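Local coordinates for hypothetical protein RV2626C (Mycobacterium tuberculosis, PDB 1Y5H) that is of unknown function but is a secreted, homodimeric CBS-domain protein of the hypoxic response that probably binds zinc and does not seem to bind AMP, at residues T8-I13 / V108-E113; Y85-N90 / L97-E102; G53-R58 / A74-L79; A41-G46 / H114-I119; E25-A30 / R58-K63. One frame throughout, in Å; residues are numbered along the deposited sequence.

Contact 1 of 5, residues T8-I13 / V108-E113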
# COMPACT_ATOMS: atom_id res chain seq x y z
N THR A 8 5.46 7.83 29.65
CA THR A 8 6.09 7.71 28.31
C THR A 8 5.47 8.70 27.32
O THR A 8 4.26 8.85 27.27
CB THR A 8 5.93 6.29 27.73
OG1 THR A 8 6.52 5.34 28.63
CG2 THR A 8 6.61 6.18 26.37
N THR A 9 6.32 9.38 26.55
CA THR A 9 5.85 10.35 25.58
C THR A 9 6.28 9.95 24.18
O THR A 9 7.10 9.04 24.01
CB THR A 9 6.42 11.75 25.86
OG1 THR A 9 7.84 11.73 25.67
CG2 THR A 9 6.11 12.17 27.29
N ALA A 10 5.73 10.62 23.18
CA ALA A 10 6.07 10.33 21.79
C ALA A 10 7.58 10.50 21.58
O ALA A 10 8.20 9.70 20.90
CB ALA A 10 5.30 11.26 20.86
N ARG A 11 8.15 11.54 22.18
CA ARG A 11 9.58 11.82 22.04
C ARG A 11 10.43 10.65 22.55
O ARG A 11 11.51 10.38 22.03
CB ARG A 11 9.95 13.09 22.81
CG ARG A 11 11.41 13.49 22.68
CD ARG A 11 11.76 14.67 23.59
NE ARG A 11 11.05 15.90 23.23
CZ ARG A 11 11.28 16.61 22.13
NH1 ARG A 11 12.21 16.23 21.27
NH2 ARG A 11 10.58 17.72 21.90
N ASP A 12 9.91 9.95 23.55
CA ASP A 12 10.59 8.81 24.15
C ASP A 12 10.68 7.56 23.27
O ASP A 12 11.65 6.80 23.38
CB ASP A 12 9.90 8.42 25.46
CG ASP A 12 10.10 9.46 26.55
OD1 ASP A 12 9.28 9.46 27.50
OD2 ASP A 12 11.06 10.24 26.47
N ILE A 13 9.69 7.35 22.41
CA ILE A 13 9.69 6.15 21.57
C ILE A 13 9.78 6.40 20.07
O ILE A 13 9.84 5.46 19.28
CB ILE A 13 8.42 5.31 21.83
CG1 ILE A 13 7.18 6.10 21.41
CG2 ILE A 13 8.33 4.96 23.32
CD1 ILE A 13 5.88 5.34 21.61
N VAL A 108 2.66 7.86 12.75
CA VAL A 108 2.27 9.26 12.88
C VAL A 108 3.48 10.16 13.08
O VAL A 108 4.44 9.78 13.74
CB VAL A 108 1.34 9.41 14.10
CG1 VAL A 108 1.02 10.87 14.36
CG2 VAL A 108 0.06 8.61 13.87
N PRO A 109 3.44 11.37 12.50
CA PRO A 109 4.55 12.32 12.63
C PRO A 109 4.50 12.95 14.02
O PRO A 109 3.43 13.12 14.60
CB PRO A 109 4.26 13.37 11.55
CG PRO A 109 3.24 12.74 10.65
CD PRO A 109 2.43 11.86 11.55
N VAL A 110 5.67 13.27 14.56
CA VAL A 110 5.76 13.92 15.86
C VAL A 110 6.24 15.34 15.62
O VAL A 110 7.24 15.56 14.92
CB VAL A 110 6.73 13.17 16.79
CG1 VAL A 110 6.77 13.84 18.15
CG2 VAL A 110 6.29 11.72 16.92
N ILE A 111 5.52 16.31 16.19
CA ILE A 111 5.84 17.72 16.01
C ILE A 111 6.27 18.40 17.30
O ILE A 111 5.80 18.06 18.39
CB ILE A 111 4.62 18.49 15.45
CG1 ILE A 111 4.19 17.89 14.10
CG2 ILE A 111 4.94 19.97 15.29
CD1 ILE A 111 5.25 17.97 13.03
N SER A 112 7.18 19.36 17.17
CA SER A 112 7.68 20.13 18.30
C SER A 112 8.03 21.50 17.74
O SER A 112 8.93 21.62 16.92
CB SER A 112 8.91 19.47 18.90
OG SER A 112 9.32 20.15 20.08
N GLU A 113 7.31 22.52 18.19
CA GLU A 113 7.54 23.88 17.72
C GLU A 113 7.25 23.99 16.23
O GLU A 113 7.95 24.69 15.49
CB GLU A 113 8.98 24.30 18.01
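Ala-10 and Val-110 meet as bare methyl groups: CB of Ala-10 sits between the two branches of the valine, 4.0 Å from Val-110 CG1 and nearly as close to CG2. Beside this apolar pair, Arg-11 stretches along the strand to Ser-112, where its NH2 lies 3.3 Å from Ser-112 OG. The oxygen is at the edge of the guanidinium group and in its plane, but an N-H...O angle of 128° makes the hydrogen bond weak. The arginine chain is extended over its first two torsions, and a bend at chi3 (-64°) brings NH2 to the serine.

One shell further out, Thr-9 and Asp-12 form a capping box at the start of this weakly bonded turn. Thr-9 N donates to Asp-12 OD1 over 3.1 Å, meeting it from above the carboxylate plane, and Asp-12 N returns a weak bond to Thr-9 OG1.

The turn lies by the sheet of strands 15-16, 115-121, 107-112 and 87-88, with Ala-10 also packing on Val-87 of the outermost strand 87-88. Met-96 of helix 93-103 packs on Ala-10, the backbones of Ala-10 and Arg-11 bond to Ala-91 and Ala-89, and strand 115-121 flanks strand 107-112, with Val-117 and Val-120 against Val-110.

Contact 2 of 5, residues Y85-N90 / L97-E102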
# COMPACT_ATOMS: atom_id res chain seq x y z
N TYR A 85 -2.20 14.85 10.05
CA TYR A 85 -2.41 14.36 11.40
C TYR A 85 -1.03 14.27 12.01
O TYR A 85 -0.04 14.10 11.30
CB TYR A 85 -3.11 12.99 11.39
CG TYR A 85 -2.54 11.98 10.41
CD1 TYR A 85 -1.46 11.17 10.76
CD2 TYR A 85 -3.08 11.85 9.13
CE1 TYR A 85 -0.94 10.25 9.85
CE2 TYR A 85 -2.56 10.94 8.22
CZ TYR A 85 -1.49 10.14 8.58
OH TYR A 85 -0.96 9.26 7.68
N TYR A 86 -0.96 14.41 13.33
CA TYR A 86 0.31 14.36 14.03
C TYR A 86 0.04 14.41 15.52
O TYR A 86 -1.09 14.60 15.95
CB TYR A 86 1.19 15.56 13.65
CG TYR A 86 0.57 16.93 13.91
CD1 TYR A 86 0.54 17.49 15.20
CD2 TYR A 86 0.05 17.68 12.87
CE1 TYR A 86 -0.00 18.76 15.42
CE2 TYR A 86 -0.50 18.95 13.08
CZ TYR A 86 -0.52 19.48 14.35
OH TYR A 86 -1.04 20.74 14.53
N VAL A 87 1.10 14.23 16.30
CA VAL A 87 1.01 14.31 17.74
C VAL A 87 2.16 15.18 18.22
O VAL A 87 3.20 15.28 17.56
CB VAL A 87 1.10 12.93 18.43
CG1 VAL A 87 -0.08 12.07 18.04
CG2 VAL A 87 2.42 12.24 18.08
N ASP A 88 1.95 15.82 19.36
CA ASP A 88 2.97 16.67 19.96
C ASP A 88 4.02 15.75 20.59
O ASP A 88 3.72 14.61 20.94
CB ASP A 88 2.33 17.55 21.04
CG ASP A 88 3.35 18.33 21.83
OD1 ASP A 88 4.08 19.15 21.23
OD2 ASP A 88 3.43 18.13 23.06
N ALA A 89 5.24 16.25 20.72
CA ALA A 89 6.32 15.46 21.29
C ALA A 89 6.01 14.96 22.70
O ALA A 89 6.57 13.95 23.14
CB ALA A 89 7.60 16.28 21.30
N ASN A 90 5.12 15.65 23.40
CA ASN A 90 4.75 15.26 24.76
C ASN A 90 3.49 14.40 24.83
O ASN A 90 3.00 14.10 25.92
CB ASN A 90 4.55 16.51 25.62
CG ASN A 90 5.85 17.18 26.00
OD1 ASN A 90 5.87 18.33 26.42
ND2 ASN A 90 6.95 16.45 25.86
N LEU A 97 -2.40 6.41 19.96
CA LEU A 97 -3.32 5.39 19.49
C LEU A 97 -4.61 6.04 19.01
O LEU A 97 -5.22 5.58 18.05
CB LEU A 97 -3.62 4.38 20.60
CG LEU A 97 -2.42 3.53 21.02
CD1 LEU A 97 -2.81 2.69 22.24
CD2 LEU A 97 -1.98 2.64 19.87
N ASN A 98 -5.02 7.13 19.67
CA ASN A 98 -6.24 7.82 19.25
C ASN A 98 -6.09 8.32 17.82
O ASN A 98 -6.99 8.17 17.00
CB ASN A 98 -6.55 9.01 20.16
CG ASN A 98 -7.03 8.58 21.54
OD1 ASN A 98 -7.63 7.52 21.70
ND2 ASN A 98 -6.79 9.43 22.54
N VAL A 99 -4.94 8.92 17.52
CA VAL A 99 -4.69 9.44 16.18
C VAL A 99 -4.64 8.30 15.16
O VAL A 99 -5.26 8.38 14.10
CB VAL A 99 -3.36 10.22 16.13
CG1 VAL A 99 -3.03 10.60 14.69
CG2 VAL A 99 -3.47 11.46 17.00
N MSE A 100 -3.91 7.24 15.49
CA MSE A 100 -3.80 6.10 14.61
C MSE A 100 -5.16 5.48 14.31
O MSE A 100 -5.43 5.08 13.18
CB MSE A 100 -2.88 5.04 15.22
CG MSE A 100 -1.40 5.40 15.12
SE MSE A 100 -0.28 4.11 16.01
CE MSE A 100 1.36 5.15 16.06
N GLU A 101 -6.01 5.41 15.33
CA GLU A 101 -7.34 4.83 15.17
C GLU A 101 -8.22 5.67 14.25
O GLU A 101 -8.79 5.16 13.29
CB GLU A 101 -8.01 4.68 16.54
N GLU A 102 -8.31 6.96 14.56
CA GLU A 102 -9.13 7.87 13.78
C GLU A 102 -8.76 7.93 12.30
O GLU A 102 -9.63 7.90 11.43
CB GLU A 102 -9.07 9.26 14.39
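Val-99 of the helix places one methyl against Val-87 of the strand and the other against Tyr-85. The tight part is the valine pair, whose side chains run at a slant to each other with Val-87 CG1 and Val-99 CG2 3.6 Å apart. In Val-99 the methyl CG1 is anti to the backbone N (chi1 173°) and CG2 is anti to the carbonyl carbon, a fork that serves two neighbours at once: CG1 comes within 4.1 Å of Tyr-85 CB, while CG2 goes to Val-87.

The other side is looser. Val-99 CG2 passes Tyr-86 O at 4.1 Å, but the CB of Tyr-86 is directed away from the helix, and this exposed residue brings little more than its backbone. Val-99 itself stays partly exposed, whereas Tyr-85 and Val-87 are buried.

The two segments belong to the beta-alpha-beta unit formed by strand 87-88, helix 93-103 and strand 107-112, and Val-108 of the last strand also packs on Val-99. Between these two segments the contact is apolar, with no hydrogen bond crossing it. Tyr-85 gives its CB to Val-99 and stacks its ring on His-103, by similarity a zinc ligand, so the same residue borders both the apolar contact and the probable metal site.

Contact 3 of 5, residues G53-R58 / A74-L79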
# COMPACT_ATOMS: atom_id res chain seq x y z
N GLY A 53 1.84 17.24 5.65
CA GLY A 53 1.00 16.05 5.63
C GLY A 53 1.82 14.79 5.45
O GLY A 53 3.05 14.83 5.48
N MSE A 54 1.13 13.66 5.29
CA MSE A 54 1.77 12.37 5.07
C MSE A 54 1.37 11.88 3.69
O MSE A 54 0.23 12.08 3.25
CB MSE A 54 1.30 11.33 6.10
CG MSE A 54 1.77 11.55 7.54
SE MSE A 54 3.66 11.27 7.81
CE MSE A 54 3.76 9.37 7.53
N LEU A 55 2.32 11.25 3.00
CA LEU A 55 2.08 10.71 1.67
C LEU A 55 2.31 9.21 1.75
O LEU A 55 3.36 8.77 2.22
CB LEU A 55 3.06 11.31 0.65
CG LEU A 55 2.90 10.78 -0.78
CD1 LEU A 55 1.62 11.35 -1.39
CD2 LEU A 55 4.11 11.18 -1.62
N THR A 56 1.34 8.41 1.30
CA THR A 56 1.49 6.97 1.34
C THR A 56 1.67 6.41 -0.06
O THR A 56 1.38 7.08 -1.06
CB THR A 56 0.27 6.28 1.98
OG1 THR A 56 -0.89 6.47 1.14
CG2 THR A 56 -0.00 6.85 3.37
N ASP A 57 2.15 5.17 -0.14
CA ASP A 57 2.34 4.55 -1.43
C ASP A 57 1.00 4.41 -2.15
O ASP A 57 0.91 4.65 -3.35
CB ASP A 57 3.03 3.18 -1.29
CG ASP A 57 2.44 2.30 -0.19
OD1 ASP A 57 3.05 1.25 0.10
OD2 ASP A 57 1.37 2.62 0.38
N ARG A 58 -0.05 4.05 -1.41
CA ARG A 58 -1.37 3.91 -2.02
C ARG A 58 -1.87 5.26 -2.53
O ARG A 58 -2.55 5.33 -3.56
CB ARG A 58 -2.39 3.31 -1.05
CG ARG A 58 -3.72 3.04 -1.71
CD ARG A 58 -4.63 2.14 -0.90
NE ARG A 58 -5.92 1.96 -1.56
CZ ARG A 58 -6.13 1.20 -2.62
NH1 ARG A 58 -5.13 0.51 -3.17
NH2 ARG A 58 -7.34 1.13 -3.16
N ALA A 74 3.37 15.92 -10.87
CA ALA A 74 2.53 16.06 -9.68
C ALA A 74 3.49 16.01 -8.48
O ALA A 74 4.46 15.26 -8.51
CB ALA A 74 1.52 14.92 -9.60
N THR A 75 3.20 16.78 -7.45
CA THR A 75 4.08 16.84 -6.28
C THR A 75 3.57 16.12 -5.04
O THR A 75 2.38 15.88 -4.88
CB THR A 75 4.36 18.29 -5.89
OG1 THR A 75 3.14 18.89 -5.42
CG2 THR A 75 4.87 19.08 -7.09
N ALA A 76 4.50 15.78 -4.16
CA ALA A 76 4.16 15.09 -2.92
C ALA A 76 3.19 15.94 -2.10
O ALA A 76 2.25 15.42 -1.50
CB ALA A 76 5.43 14.82 -2.11
N GLY A 77 3.43 17.25 -2.09
CA GLY A 77 2.57 18.15 -1.34
C GLY A 77 1.13 18.17 -1.83
O GLY A 77 0.20 18.24 -1.03
N GLU A 78 0.95 18.10 -3.15
CA GLU A 78 -0.39 18.13 -3.73
C GLU A 78 -1.26 17.00 -3.19
O GLU A 78 -2.47 17.16 -3.04
CB GLU A 78 -0.30 18.03 -5.25
N LEU A 79 -0.65 15.86 -2.92
CA LEU A 79 -1.39 14.72 -2.39
C LEU A 79 -1.35 14.64 -0.87
O LEU A 79 -2.32 14.23 -0.23
CB LEU A 79 -0.85 13.41 -2.98
CG LEU A 79 -1.21 13.08 -4.43
CD1 LEU A 79 -0.68 14.14 -5.37
CD2 LEU A 79 -0.65 11.71 -4.79
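Leu-55, near the end of an edge strand, faces the first turn of the helix that begins at Ala-76, and the CA atoms of these two residues are 6.7 Å apart. Gly-53 to Thr-56 are the last residues of strand 51-56, which passes directly into helix 57-65. On the other segment Thr-75 is the N-cap: its OG1 accepts from Glu-78 N at 3.3 Å in the turn that carries Ala-76 and Leu-79.

A single leucine makes all the side-chain contacts from the strand. Its first torsion, 179°, sets CG anti to N and sends Leu-55 out to the helix, where its branches divide, CD2 reaching Ala-76 CB at 3.9 Å and CD1 touching Leu-79 CB at 3.6 Å. The two leucines meet obliquely, and Leu-79 CD2 adds a further approach to the same CD1 at 4.1 Å.

All three residues are buried, and Ala-30 of helix 27-37 and Ile-44 of strand 41-45 close around Leu-55. Just beyond, Asp-57 and Arg-58 form salt bridges with Arg-58 and Asp-57 of the second subunit. The junction is wholly aliphatic, with no hydrogen bond between the segments, so what passes between them is close carbon packing. The salt bridges of this region lie instead toward the second subunit.

Contact 4 of 5, residues A41-G46 / H114-I119; sequences ALPICG and HRLVGI
Between Pro-43 and Cys-45, both in touch with Leu-116, the backbone N of Ile-44 bonds to the carbonyl of Gly-53, while the backbones of Pro-43 and Cys-45 pair with Val-21. Those polar links stay inside one sheet; none passes to strand 115-119. The two strands belong to different sheets and lie nearly antiparallel, at 156° with axes 9.1 Å apart, as in the face-to-face packing of two CBS motifs.

What fills the gap is a proline and two aliphatic chains. Leu-116 lies at about a right angle to the ring, its CD2 sitting 3.6 Å from Pro-43 CG and 3.7 Å from Pro-43 CB. An extended first torsion (chi1 178°) carries that methyl across. Ile-119 arrives at a slant and touches the same two ring carbons with CD1, 4.1 Å from Pro-43 CB. Farther along, Cys-45 SG stands 4.3 Å from Leu-116 CB.

The sulfur is joined to Cys-20 in a disulfide, and Cys-20 also packs on Pro-43 and Leu-116. Pro-109 of strand 107-112 lies against both Leu-116 and Ile-119. Between these two strand segments the contact is apolar, with no hydrogen bond, while the covalent bridge ties Cys-45 to the chain just before strand 21-22.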
# COMPACT_ATOMS: atom_id res chain seq x y z
N ALA A 41 4.88 5.20 3.89
CA ALA A 41 4.40 6.55 4.20
C ALA A 41 5.57 7.47 4.51
O ALA A 41 6.50 7.09 5.22
CB ALA A 41 3.43 6.50 5.38
N LEU A 42 5.51 8.68 3.96
CA LEU A 42 6.57 9.67 4.15
C LEU A 42 6.00 10.99 4.65
O LEU A 42 4.95 11.43 4.21
CB LEU A 42 7.26 9.96 2.81
CG LEU A 42 7.99 8.87 2.03
CD1 LEU A 42 8.23 9.34 0.60
CD2 LEU A 42 9.29 8.53 2.72
N PRO A 43 6.70 11.64 5.60
CA PRO A 43 6.21 12.93 6.09
C PRO A 43 6.63 13.96 5.04
O PRO A 43 7.75 13.90 4.53
CB PRO A 43 6.95 13.09 7.42
CG PRO A 43 8.25 12.38 7.18
CD PRO A 43 7.83 11.14 6.41
N ILE A 44 5.73 14.87 4.70
CA ILE A 44 6.00 15.89 3.69
C ILE A 44 6.03 17.27 4.33
O ILE A 44 5.11 17.63 5.06
CB ILE A 44 4.92 15.85 2.57
CG1 ILE A 44 4.82 14.43 1.99
CG2 ILE A 44 5.23 16.86 1.48
CD1 ILE A 44 6.13 13.88 1.45
N CYS A 45 7.07 18.05 4.04
CA CYS A 45 7.21 19.37 4.65
C CYS A 45 7.46 20.52 3.69
O CYS A 45 7.92 20.34 2.57
CB CYS A 45 8.38 19.39 5.63
SG CYS A 45 8.25 18.32 7.08
N GLY A 46 7.15 21.71 4.20
CA GLY A 46 7.39 22.93 3.46
C GLY A 46 8.74 23.39 3.98
O GLY A 46 9.58 22.56 4.33
N HIS A 114 6.20 23.30 15.79
CA HIS A 114 5.78 23.30 14.39
C HIS A 114 6.71 22.54 13.45
O HIS A 114 6.48 22.50 12.24
CB HIS A 114 5.62 24.74 13.89
CG HIS A 114 4.66 25.56 14.69
ND1 HIS A 114 3.32 25.27 14.79
CD2 HIS A 114 4.86 26.68 15.43
CE1 HIS A 114 2.73 26.16 15.56
NE2 HIS A 114 3.64 27.03 15.96
N ARG A 115 7.77 21.94 13.99
CA ARG A 115 8.72 21.21 13.17
C ARG A 115 8.69 19.70 13.41
O ARG A 115 8.51 19.24 14.54
CB ARG A 115 10.13 21.74 13.40
N LEU A 116 8.87 18.93 12.34
CA LEU A 116 8.89 17.48 12.43
C LEU A 116 10.15 17.07 13.19
O LEU A 116 11.25 17.48 12.82
CB LEU A 116 8.92 16.86 11.03
CG LEU A 116 8.99 15.33 10.98
CD1 LEU A 116 7.64 14.74 11.38
CD2 LEU A 116 9.34 14.89 9.56
N VAL A 117 9.99 16.29 14.25
CA VAL A 117 11.14 15.84 15.03
C VAL A 117 11.29 14.32 14.98
O VAL A 117 12.32 13.78 15.39
CB VAL A 117 11.04 16.30 16.50
CG1 VAL A 117 11.12 17.81 16.57
CG2 VAL A 117 9.75 15.80 17.14
N GLY A 118 10.28 13.64 14.47
CA GLY A 118 10.37 12.19 14.37
C GLY A 118 9.09 11.56 13.89
O GLY A 118 8.11 12.25 13.60
N ILE A 119 9.10 10.23 13.80
CA ILE A 119 7.94 9.45 13.37
C ILE A 119 7.76 8.32 14.36
O ILE A 119 8.73 7.67 14.75
CB ILE A 119 8.16 8.83 11.96
CG1 ILE A 119 8.12 9.91 10.87
CG2 ILE A 119 7.12 7.74 11.70
CD1 ILE A 119 6.74 10.49 10.60

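Contact 5 of 5, residues E25-A30 / R58-K63; sequences ETLTAA and RDIVIK
Leu-27 and Ile-60 have the nearest CA atoms of segments 25-30 and 58-63, 6.6 Å apart. The segments lie on helices 27-37 and 57-65 of the first CBS domain, where helices pack against a small three-stranded sheet (21-22, 41-45, 51-56), and the contact joins the first turn of one to the early turns of the other.

Ile-60 does nearly all the work. Its longer branch starts with CG1 anti to the carbonyl carbon (chi1 -67°) and continues extended, which takes CD1 to the other helix, passing Leu-27 O at 3.9 Å and Ala-30 CB at 4.3 Å. The shorter branch, CG2, faces Leu-27 CB at 4.3 Å. These are loose distances, and the fit is completed by neighbours: Leu-55 packs on Ile-60, and Leu-79 on Leu-27.

The start of helix 27-37 is set by Thr-26, whose OG1 takes the N-H of Ala-29 at 3.1 Å and 157°. Helix 57-65 widens to a pi-type turn at 60-63, just where its inner residue enters the contact. No hydrogen bond spans the two segments.

The same helices also form part of the dimer interface, Ile-60 touching Leu-65 and Val-61 touching Ala-31 of the second subunit. Arg-58 NH1 hydrogen-bonds to Ile-39 O of that subunit, while Ile-62 CG1 of its own helix covers one face of the Arg-58 guanidinium, 3.6 Å above the plane and over its centre.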
# COMPACT_ATOMS: atom_id res chain seq x y z
N GLU A 25 8.75 18.04 -4.19
CA GLU A 25 9.35 16.88 -4.84
C GLU A 25 8.25 16.14 -5.61
O GLU A 25 7.09 16.14 -5.19
CB GLU A 25 10.03 15.98 -3.81
CG GLU A 25 11.17 16.72 -3.08
CD GLU A 25 12.13 15.81 -2.35
OE1 GLU A 25 12.75 14.94 -3.01
OE2 GLU A 25 12.30 15.96 -1.12
N THR A 26 8.60 15.54 -6.74
CA THR A 26 7.62 14.82 -7.56
C THR A 26 7.20 13.50 -6.93
O THR A 26 7.84 13.00 -6.01
CB THR A 26 8.17 14.54 -8.97
OG1 THR A 26 9.21 13.55 -8.89
CG2 THR A 26 8.73 15.83 -9.59
N LEU A 27 6.11 12.92 -7.44
CA LEU A 27 5.65 11.65 -6.90
C LEU A 27 6.65 10.55 -7.24
O LEU A 27 6.84 9.61 -6.48
CB LEU A 27 4.26 11.29 -7.44
CG LEU A 27 3.13 12.26 -7.08
CD1 LEU A 27 1.81 11.71 -7.63
CD2 LEU A 27 3.05 12.44 -5.56
N THR A 28 7.30 10.68 -8.40
CA THR A 28 8.30 9.70 -8.80
C THR A 28 9.45 9.74 -7.79
O THR A 28 9.97 8.71 -7.38
CB THR A 28 8.83 9.99 -10.21
OG1 THR A 28 7.76 9.85 -11.15
CG2 THR A 28 9.95 9.03 -10.58
N ALA A 29 9.84 10.95 -7.39
CA ALA A 29 10.92 11.08 -6.43
C ALA A 29 10.51 10.47 -5.09
O ALA A 29 11.31 9.79 -4.43
CB ALA A 29 11.30 12.55 -6.25
N ALA A 30 9.27 10.71 -4.68
CA ALA A 30 8.76 10.16 -3.43
C ALA A 30 8.76 8.64 -3.45
O ALA A 30 9.05 7.99 -2.45
CB ALA A 30 7.36 10.69 -3.15
N ARG A 58 -0.05 4.05 -1.41
CA ARG A 58 -1.37 3.91 -2.02
C ARG A 58 -1.87 5.26 -2.53
O ARG A 58 -2.55 5.33 -3.56
CB ARG A 58 -2.39 3.31 -1.05
CG ARG A 58 -3.72 3.04 -1.71
CD ARG A 58 -4.63 2.14 -0.90
NE ARG A 58 -5.92 1.96 -1.56
CZ ARG A 58 -6.13 1.20 -2.62
NH1 ARG A 58 -5.13 0.51 -3.17
NH2 ARG A 58 -7.34 1.13 -3.16
N ASP A 59 -1.52 6.34 -1.83
CA ASP A 59 -1.92 7.69 -2.25
C ASP A 59 -1.41 7.97 -3.66
O ASP A 59 -2.13 8.51 -4.50
CB ASP A 59 -1.31 8.77 -1.34
CG ASP A 59 -2.05 8.94 -0.03
OD1 ASP A 59 -3.18 8.42 0.11
OD2 ASP A 59 -1.49 9.63 0.86
N ILE A 60 -0.15 7.63 -3.89
CA ILE A 60 0.47 7.85 -5.19
C ILE A 60 -0.29 7.11 -6.29
O ILE A 60 -0.49 7.64 -7.38
CB ILE A 60 1.94 7.39 -5.18
CG1 ILE A 60 2.75 8.29 -4.24
CG2 ILE A 60 2.53 7.41 -6.60
CD1 ILE A 60 4.21 7.90 -4.11
N VAL A 61 -0.73 5.90 -5.99
CA VAL A 61 -1.46 5.10 -6.96
C VAL A 61 -2.90 5.57 -7.15
O VAL A 61 -3.35 5.76 -8.28
CB VAL A 61 -1.48 3.61 -6.54
CG1 VAL A 61 -2.33 2.79 -7.51
CG2 VAL A 61 -0.05 3.06 -6.52
N ILE A 62 -3.61 5.75 -6.04
CA ILE A 62 -5.03 6.13 -6.08
C ILE A 62 -5.34 7.59 -6.34
O ILE A 62 -6.22 7.91 -7.14
CB ILE A 62 -5.74 5.70 -4.78
CG1 ILE A 62 -5.55 4.20 -4.55
CG2 ILE A 62 -7.22 6.06 -4.84
CD1 ILE A 62 -6.05 3.31 -5.68
N LYS A 63 -4.64 8.49 -5.64
CA LYS A 63 -4.87 9.92 -5.81
C LYS A 63 -3.98 10.50 -6.90
O LYS A 63 -4.21 11.60 -7.37
CB LYS A 63 -4.62 10.65 -4.49
CG LYS A 63 -5.57 10.27 -3.36
CD LYS A 63 -5.26 11.07 -2.10
CE LYS A 63 -6.18 10.69 -0.96
NZ LYS A 63 -5.90 11.49 0.26

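How the contacts relate
From the N terminus, contact 1 opens first, at the short helix of 8-13, and its loop encloses contacts 5, 3 and 2 before closing at strand 107-112. Contact 5 opens next at 25-30, then contact 4 at 41-46 and contact 3 at 53-58. Contact 5 closes at 58-63, sharing Arg-58 with contact 3 and crossing contacts 3 and 4. Contact 3 closes at 74-79, still inside the loop of contact 4, which also holds the short-range contact 2. Contact 4 ends last, at 114-119, and so crosses contact 1. Contact 3 packs helix 76-80 on the first sheet, contact 5 pairs two helices beside it, contacts 1 and 2 build around the second, and contact 4 joins the sheets.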